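Local coordinates for DNA repair protein MmcB-related protein (Silicibacter pomeroyi, PDB 3DNX) that is of unknown function but probably takes part in DNA repair, through a domain related to PDDEXK nucleases, at residues 76-81 / 122-127; 46-51 / 130-135. One frame throughout, in Å; residues are numbered along the deposited sequence.

Overall arrangement
Both contacts join helix 122-144 to the body of the domain, at successive levels along the helix and with centres about 11 Å apart. Contact 1, at the start of the helix, is a surface contact with the loop before strand 81-86, and its chemistry is that of charge: two arginines meet two carboxylates and an indole face, with the aspartate the buried member. Contact 2, farther along the helix, is buried against strand 43-48 and consists of apolar packing round one phenylalanine, close to the second subunit. The helix therefore turns polar side chains to the loop where it begins and an aromatic one to the sheet beyond.

Contact 1 of 2, residues 76-81 / 122-127; sequences LEWCDR and PARRKV
Two arginines, Arg124 and Arg125, reach from the first turn of helix 122-144 to segment 76-81 and meet it in two ways. The first is ionic. Arg125 grips the carboxylate of Asp80 end-on with both terminal nitrogens: NH1 lies 2.8 Å from OD2 of Asp80 along an almost straight N-H...O line (177°), and Arg125 NH2 lies 3.0 Å from Asp80 OD1. The paired bonds between nearly coplanar planes hold the two groups flat against rotation, and Arg125 NH1 also bonds the backbone O of Gly52. Asp80 is buried, and each of its oxygens takes a second donor, OD2 the backbone N of Ile54 and OD1 that of Leu120; such a site suits a carboxylate and probably favours its ionised form. In the other salt bridge Glu77 OE1 meets the guanidinium edge of Arg124 at NH1, 2.6 Å away, though the hydrogen bond within it is bent and weak.

The second is a cation-pi stack. The guanidinium of Arg124 lies over the six-membered ring of Trp78, its CZ 3.5 Å from the ring centroid and the planes 24° apart. A chain bent at chi2 and chi3 lays the group across the indole, whose broad, electron-rich face suits a flat cation.

Thus the connection leading into strand 81-86 is tied to the start of helix 122-144, with Ile54 of strand 54-59 beside Arg125 and the loop residues Pro37, Ala38 and Leu41 against Trp78.

Contact 2 of 2, residues 46-51 / 130-135; sequences MGLGPK and QKFATH
Phe132 of helix 122-144 packs on Met46 and Leu48 of strand 43-48, a helix-on-sheet contact in the mixed sheet of this PDDEXK-clan domain. Met46 and Leu48 are alternate residues of the strand, so both side chains project toward the helix. The phenyl ring is carried straight out from the helix, with CG anti to the backbone N (chi1 -180°), which brings one face under Leu48 and the CD1 side to Met46.

Leu48 lies over that face: its CB is 4.1 Å from the centroid, 19° off the normal, a CH-pi contact, and its CD2 is 3.9 Å from Phe132 CE2. Met46, a selenomethionine, runs extended as far as its selenium, which lies near the ring edge, 5.1 Å from the Phe132 centroid, in a Met-aromatic contact. A long unbranched chain suits this place because its last torsion, chi3 143°, can swing the methyl against the ring.

All three residues are buried and the side-chain packing is apolar, while the backbone O of Met46 meets the ring edge in its plane, 3.6 Å from Phe132 CE1. Val32 of the neighbouring strand 30-35 and Ala137 of the second subunit also pack on Phe132. The closest approach is that of the Met46 methyl, whose CE is 3.5 Å from Phe132 CD1.

Contact 1 of 2, residues 76-81 / 122-127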
ATOM      1  N   LEU A  76     -14.765  14.366  -8.217  1.00 27.33           N
ATOM      2  CA  LEU A  76     -15.430  14.589  -6.929  1.00 27.22           C
ATOM      3  C   LEU A  76     -16.079  13.350  -6.290  1.00 26.79           C
ATOM      4  O   LEU A  76     -16.003  13.150  -5.066  1.00 26.50           O
ATOM      5  CB  LEU A  76     -16.451  15.731  -7.088  1.00 27.40           C
ATOM      6  CG  LEU A  76     -15.820  17.107  -7.409  1.00 26.60           C
ATOM      7  CD1 LEU A  76     -16.845  18.250  -7.310  1.00 25.98           C
ATOM      8  CD2 LEU A  76     -14.615  17.375  -6.495  1.00 25.85           C
ATOM      9  N   GLU A  77     -16.729  12.537  -7.119  1.00 26.70           N
ATOM     10  CA  GLU A  77     -17.400  11.346  -6.661  1.00 27.00           C
ATOM     11  C   GLU A  77     -16.446  10.244  -6.206  1.00 27.17           C
ATOM     12  O   GLU A  77     -16.888   9.209  -5.717  1.00 26.94           O
ATOM     13  CB  GLU A  77     -18.345  10.809  -7.754  1.00 27.76           C
ATOM     14  CG  GLU A  77     -17.690  10.328  -9.067  1.00 27.43           C
ATOM     15  CD  GLU A  77     -18.649   9.475  -9.882  1.00 30.96           C
ATOM     16  OE1 GLU A  77     -19.528   8.829  -9.259  1.00 29.86           O
ATOM     17  OE2 GLU A  77     -18.532   9.439 -11.131  1.00 31.00           O
ATOM     18  N   TRP A  78     -15.146  10.453  -6.374  1.00 27.84           N
ATOM     19  CA  TRP A  78     -14.154   9.443  -6.014  1.00 28.52           C
ATOM     20  C   TRP A  78     -13.320   9.827  -4.803  1.00 29.51           C
ATOM     21  O   TRP A  78     -12.289   9.201  -4.572  1.00 29.23           O
ATOM     22  CB  TRP A  78     -13.237   9.176  -7.208  1.00 28.34           C
ATOM     23  CG  TRP A  78     -13.990   8.665  -8.368  1.00 27.70           C
ATOM     24  CD1 TRP A  78     -14.270   9.335  -9.518  1.00 28.32           C
ATOM     25  CD2 TRP A  78     -14.617   7.376  -8.485  1.00 28.02           C
ATOM     26  NE1 TRP A  78     -15.025   8.537 -10.357  1.00 26.63           N
ATOM     27  CE2 TRP A  78     -15.251   7.334  -9.746  1.00 26.73           C
ATOM     28  CE3 TRP A  78     -14.705   6.255  -7.644  1.00 26.37           C
ATOM     29  CZ2 TRP A  78     -15.940   6.221 -10.192  1.00 28.27           C
ATOM     30  CZ3 TRP A  78     -15.379   5.152  -8.083  1.00 27.45           C
ATOM     31  CH2 TRP A  78     -16.004   5.139  -9.349  1.00 28.83           C
ATOM     32  N   CYS A  79     -13.759  10.845  -4.047  1.00 30.37           N
ATOM     33  CA  CYS A  79     -13.023  11.315  -2.875  1.00 30.52           C
ATOM     34  C   CYS A  79     -13.921  11.974  -1.836  1.00 30.62           C
ATOM     35  O   CYS A  79     -15.064  12.289  -2.106  1.00 30.35           O
ATOM     36  CB  CYS A  79     -11.898  12.277  -3.288  1.00 29.95           C
ATOM     37  SG  CYS A  79     -12.410  13.803  -4.099  1.00 33.52           S
ATOM     38  N   ASP A  80     -13.413  12.082  -0.616  1.00 30.59           N
ATOM     39  CA  ASP A  80     -14.049  12.852   0.430  1.00 30.05           C
ATOM     40  C   ASP A  80     -13.710  14.332   0.260  1.00 30.40           C
ATOM     41  O   ASP A  80     -14.568  15.168   0.482  1.00 30.16           O
ATOM     42  CB  ASP A  80     -13.586  12.394   1.805  1.00 30.00           C
ATOM     43  CG  ASP A  80     -13.944  10.977   2.092  1.00 29.91           C
ATOM     44  OD1 ASP A  80     -15.128  10.589   1.924  1.00 29.20           O
ATOM     45  OD2 ASP A  80     -13.059  10.250   2.518  1.00 28.27           O
ATOM     46  N   ARG A  81     -12.474  14.638  -0.143  1.00 29.42           N
ATOM     47  CA  ARG A  81     -12.005  16.007  -0.348  1.00 30.31           C
ATOM     48  C   ARG A  81     -11.146  16.057  -1.609  1.00 30.99           C
ATOM     49  O   ARG A  81     -10.353  15.165  -1.852  1.00 30.71           O
ATOM     50  CB  ARG A  81     -11.197  16.504   0.841  1.00 28.64           C
ATOM     51  CG  ARG A  81     -11.972  16.549   2.149  1.00 30.72           C
ATOM     52  CD  ARG A  81     -11.206  17.306   3.200  1.00 30.48           C
ATOM     53  NE  ARG A  81     -11.648  16.994   4.552  1.00 32.15           N
ATOM     54  CZ  ARG A  81     -12.302  17.813   5.372  1.00 32.66           C
ATOM     55  NH1 ARG A  81     -12.639  17.393   6.579  1.00 32.79           N
ATOM     56  NH2 ARG A  81     -12.585  19.046   5.032  1.00 32.58           N
ATOM     57  N   PRO A 122     -19.869   4.012   2.108  1.00 47.51           N
ATOM     58  CA  PRO A 122     -19.068   2.906   2.677  1.00 47.59           C
ATOM     59  C   PRO A 122     -18.543   1.868   1.676  1.00 47.35           C
ATOM     60  O   PRO A 122     -17.394   1.409   1.807  1.00 46.86           O
ATOM     61  CB  PRO A 122     -20.034   2.211   3.663  1.00 47.81           C
ATOM     62  CG  PRO A 122     -21.004   3.271   4.068  1.00 48.09           C
ATOM     63  CD  PRO A 122     -21.069   4.289   2.927  1.00 48.21           C
ATOM     64  N   ALA A 123     -19.391   1.498   0.707  1.00 46.56           N
ATOM     65  CA  ALA A 123     -19.024   0.474  -0.266  1.00 46.24           C
ATOM     66  C   ALA A 123     -17.952   0.992  -1.213  1.00 44.99           C
ATOM     67  O   ALA A 123     -17.053   0.266  -1.613  1.00 43.76           O
ATOM     68  CB  ALA A 123     -20.248   0.012  -1.056  1.00 46.49           C
ATOM     69  N   ARG A 124     -18.065   2.251  -1.580  1.00 44.79           N
ATOM     70  CA  ARG A 124     -17.097   2.868  -2.474  1.00 44.89           C
ATOM     71  C   ARG A 124     -15.767   3.141  -1.791  1.00 43.80           C
ATOM     72  O   ARG A 124     -14.717   2.977  -2.400  1.00 43.62           O
ATOM     73  CB  ARG A 124     -17.627   4.191  -2.937  1.00 45.15           C
ATOM     74  CG  ARG A 124     -16.879   4.795  -4.101  1.00 47.67           C
ATOM     75  CD  ARG A 124     -17.752   4.645  -5.332  1.00 48.71           C
ATOM     76  NE  ARG A 124     -17.575   5.735  -6.212  1.00 47.08           N
ATOM     77  CZ  ARG A 124     -18.388   6.055  -7.218  1.00 45.97           C
ATOM     78  NH1 ARG A 124     -18.087   7.107  -7.931  1.00 42.19           N
ATOM     79  NH2 ARG A 124     -19.461   5.341  -7.543  1.00 42.92           N
ATOM     80  N   ARG A 125     -15.822   3.618  -0.551  1.00 42.61           N
ATOM     81  CA  ARG A 125     -14.628   3.766   0.256  1.00 42.30           C
ATOM     82  C   ARG A 125     -13.842   2.440   0.293  1.00 42.47           C
ATOM     83  O   ARG A 125     -12.618   2.418   0.193  1.00 41.94           O
ATOM     84  CB  ARG A 125     -15.005   4.167   1.667  1.00 41.69           C
ATOM     85  CG  ARG A 125     -13.822   4.489   2.557  1.00 41.56           C
ATOM     86  CD  ARG A 125     -14.271   4.915   3.936  1.00 41.36           C
ATOM     87  NE  ARG A 125     -15.263   5.973   3.809  1.00 40.48           N
ATOM     88  CZ  ARG A 125     -14.981   7.219   3.460  1.00 43.83           C
ATOM     89  NH1 ARG A 125     -13.723   7.583   3.223  1.00 45.33           N
ATOM     90  NH2 ARG A 125     -15.977   8.106   3.321  1.00 40.81           N
ATOM     91  N   LYS A 126     -14.545   1.341   0.469  1.00 42.91           N
ATOM     92  CA  LYS A 126     -13.903   0.005   0.514  1.00 43.36           C
ATOM     93  C   LYS A 126     -13.171  -0.331  -0.763  1.00 42.40           C
ATOM     94  O   LYS A 126     -12.025  -0.790  -0.731  1.00 42.17           O
ATOM     95  CB  LYS A 126     -14.938  -1.096   0.700  1.00 45.04           C
ATOM     96  CG  LYS A 126     -15.273  -1.394   2.117  1.00 49.40           C
ATOM     97  CD  LYS A 126     -15.750  -2.828   2.288  1.00 54.56           C
ATOM     98  CE  LYS A 126     -16.931  -2.919   3.280  1.00 57.35           C
ATOM     99  NZ  LYS A 126     -17.363  -1.571   3.855  1.00 57.21           N
ATOM    100  N   VAL A 127     -13.845  -0.139  -1.890  1.00 41.11           N
ATOM    101  CA  VAL A 127     -13.261  -0.448  -3.192  1.00 40.38           C
ATOM    102  C   VAL A 127     -11.993   0.353  -3.418  1.00 39.67           C
ATOM    103  O   VAL A 127     -10.970  -0.186  -3.862  1.00 38.37           O
ATOM    104  CB  VAL A 127     -14.263  -0.187  -4.342  1.00 40.77           C
ATOM    105  CG1 VAL A 127     -13.575  -0.299  -5.702  1.00 42.42           C
ATOM    106  CG2 VAL A 127     -15.369  -1.170  -4.285  1.00 40.80           C
TER

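Contact 2 of 2, residues 46-51 / 130-135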
HETATM    1  N   MSE A  46      -3.402  10.362  -4.796  1.00 28.21           N
HETATM    2  CA  MSE A  46      -4.450   9.982  -3.857  1.00 28.70           C
HETATM    3  C   MSE A  46      -3.878   9.936  -2.463  1.00 29.05           C
HETATM    4  O   MSE A  46      -2.837   9.301  -2.262  1.00 28.30           O
HETATM    5  CB  MSE A  46      -5.094   8.646  -4.226  1.00 27.94           C
HETATM    6  CG  MSE A  46      -6.251   8.274  -3.222  1.00 31.25           C
HETATM    7 SE   MSE A  46      -7.212   6.668  -3.519  0.65 32.79          SE
HETATM    8  CE  MSE A  46      -7.503   6.061  -1.642  1.00 36.03           C
ATOM      9  N   GLY A  47      -4.553  10.606  -1.517  1.00 29.66           N
ATOM     10  CA  GLY A  47      -4.167  10.561  -0.106  1.00 29.92           C
ATOM     11  C   GLY A  47      -5.142   9.732   0.689  1.00 30.19           C
ATOM     12  O   GLY A  47      -6.361   9.785   0.435  1.00 29.23           O
ATOM     13  N   LEU A  48      -4.609   8.936   1.640  1.00 30.88           N
ATOM     14  CA  LEU A  48      -5.396   8.123   2.519  1.00 31.78           C
ATOM     15  C   LEU A  48      -5.089   8.474   3.976  1.00 32.94           C
ATOM     16  O   LEU A  48      -3.922   8.392   4.434  1.00 32.14           O
ATOM     17  CB  LEU A  48      -5.136   6.640   2.264  1.00 31.03           C
ATOM     18  CG  LEU A  48      -5.810   5.642   3.187  1.00 32.51           C
ATOM     19  CD1 LEU A  48      -7.346   5.726   3.064  1.00 29.99           C
ATOM     20  CD2 LEU A  48      -5.280   4.186   2.934  1.00 29.43           C
ATOM     21  N   GLY A  49      -6.141   8.880   4.667  1.00 34.05           N
ATOM     22  CA  GLY A  49      -6.083   9.334   6.064  1.00 35.87           C
ATOM     23  C   GLY A  49      -6.145   8.180   7.034  1.00 37.83           C
ATOM     24  O   GLY A  49      -6.496   7.035   6.651  1.00 38.53           O
ATOM     25  N   PRO A  50      -5.741   8.431   8.291  1.00 39.46           N
ATOM     26  CA  PRO A  50      -5.658   7.297   9.242  1.00 40.90           C
ATOM     27  C   PRO A  50      -7.021   6.657   9.585  1.00 42.26           C
ATOM     28  O   PRO A  50      -7.056   5.527  10.103  1.00 43.50           O
ATOM     29  CB  PRO A  50      -5.007   7.916  10.502  1.00 40.67           C
ATOM     30  CG  PRO A  50      -5.181   9.384  10.353  1.00 40.80           C
ATOM     31  CD  PRO A  50      -5.275   9.695   8.869  1.00 38.82           C
ATOM     32  N   LYS A  51      -8.112   7.354   9.289  1.00 42.99           N
ATOM     33  CA  LYS A  51      -9.458   6.829   9.517  1.00 43.80           C
ATOM     34  C   LYS A  51     -10.132   6.490   8.193  1.00 42.11           C
ATOM     35  O   LYS A  51     -11.336   6.275   8.152  1.00 41.20           O
ATOM     36  CB  LYS A  51     -10.299   7.856  10.288  1.00 45.43           C
ATOM     37  CG  LYS A  51      -9.767   8.180  11.707  1.00 49.60           C
ATOM     38  CD  LYS A  51     -10.663   9.204  12.453  1.00 54.59           C
ATOM     39  CE  LYS A  51      -9.995  10.583  12.599  1.00 57.03           C
ATOM     40  NZ  LYS A  51      -8.644  10.468  13.270  1.00 58.42           N
ATOM     41  N   GLN A 130      -8.987  -0.692  -1.213  1.00 35.49           N
ATOM     42  CA  GLN A 130      -8.455  -1.949  -1.728  1.00 35.94           C
ATOM     43  C   GLN A 130      -7.534  -1.674  -2.919  1.00 36.10           C
ATOM     44  O   GLN A 130      -6.444  -2.287  -3.047  1.00 34.83           O
ATOM     45  CB  GLN A 130      -9.592  -2.908  -2.122  1.00 37.03           C
ATOM     46  CG  GLN A 130      -9.172  -4.131  -2.918  1.00 37.55           C
ATOM     47  CD  GLN A 130      -8.577  -5.176  -2.061  1.00 40.37           C
ATOM     48  OE1 GLN A 130      -9.058  -5.414  -0.957  1.00 42.14           O
ATOM     49  NE2 GLN A 130      -7.555  -5.867  -2.575  1.00 41.30           N
ATOM     50  N   LYS A 131      -7.963  -0.738  -3.767  1.00 35.63           N
ATOM     51  CA  LYS A 131      -7.209  -0.371  -4.964  1.00 34.77           C
ATOM     52  C   LYS A 131      -5.928   0.340  -4.587  1.00 34.02           C
ATOM     53  O   LYS A 131      -4.893   0.101  -5.185  1.00 33.41           O
ATOM     54  CB  LYS A 131      -8.043   0.518  -5.881  1.00 34.60           C
ATOM     55  CG  LYS A 131      -9.017  -0.242  -6.722  1.00 39.61           C
ATOM     56  CD  LYS A 131      -9.929   0.676  -7.534  1.00 41.93           C
ATOM     57  CE  LYS A 131     -11.119  -0.148  -8.041  1.00 46.04           C
ATOM     58  NZ  LYS A 131     -11.398   0.141  -9.489  1.00 46.57           N
ATOM     59  N   PHE A 132      -6.028   1.237  -3.616  1.00 32.95           N
ATOM     60  CA  PHE A 132      -4.891   1.973  -3.111  1.00 33.01           C
ATOM     61  C   PHE A 132      -3.841   1.011  -2.531  1.00 33.38           C
ATOM     62  O   PHE A 132      -2.651   1.087  -2.891  1.00 33.16           O
ATOM     63  CB  PHE A 132      -5.391   2.953  -2.070  1.00 32.46           C
ATOM     64  CG  PHE A 132      -4.336   3.795  -1.448  1.00 31.79           C
ATOM     65  CD1 PHE A 132      -4.182   5.120  -1.831  1.00 32.57           C
ATOM     66  CD2 PHE A 132      -3.527   3.312  -0.441  1.00 31.11           C
ATOM     67  CE1 PHE A 132      -3.225   5.917  -1.224  1.00 30.91           C
ATOM     68  CE2 PHE A 132      -2.576   4.100   0.165  1.00 32.46           C
ATOM     69  CZ  PHE A 132      -2.397   5.401  -0.233  1.00 31.79           C
ATOM     70  N   ALA A 133      -4.299   0.122  -1.651  1.00 33.33           N
ATOM     71  CA  ALA A 133      -3.455  -0.964  -1.060  1.00 33.63           C
ATOM     72  C   ALA A 133      -2.711  -1.749  -2.136  1.00 32.83           C
ATOM     73  O   ALA A 133      -1.492  -1.932  -2.106  1.00 31.42           O
ATOM     74  CB  ALA A 133      -4.319  -1.922  -0.243  1.00 32.72           C
ATOM     75  N   THR A 134      -3.462  -2.164  -3.121  1.00 32.85           N
ATOM     76  CA  THR A 134      -2.911  -2.926  -4.204  1.00 33.64           C
ATOM     77  C   THR A 134      -1.875  -2.160  -4.988  1.00 32.48           C
ATOM     78  O   THR A 134      -0.836  -2.705  -5.325  1.00 31.61           O
ATOM     79  CB  THR A 134      -4.021  -3.407  -5.110  1.00 34.24           C
ATOM     80  OG1 THR A 134      -4.894  -4.214  -4.316  1.00 34.28           O
ATOM     81  CG2 THR A 134      -3.443  -4.234  -6.241  1.00 36.35           C
ATOM     82  N   HIS A 135      -2.163  -0.889  -5.259  1.00 33.22           N
ATOM     83  CA  HIS A 135      -1.265  -0.025  -6.021  1.00 32.97           C
ATOM     84  C   HIS A 135       0.040   0.147  -5.262  1.00 32.06           C
ATOM     85  O   HIS A 135       1.152  -0.050  -5.786  1.00 30.93           O
ATOM     86  CB  HIS A 135      -1.985   1.324  -6.240  1.00 33.23           C
ATOM     87  CG  HIS A 135      -1.183   2.361  -6.954  1.00 33.85           C
ATOM     88  ND1 HIS A 135      -1.643   2.985  -8.097  1.00 33.95           N
ATOM     89  CD2 HIS A 135      -0.002   2.960  -6.650  1.00 33.16           C
ATOM     90  CE1 HIS A 135      -0.763   3.894  -8.483  1.00 32.64           C
ATOM     91  NE2 HIS A 135       0.240   3.901  -7.622  1.00 30.46           N
TER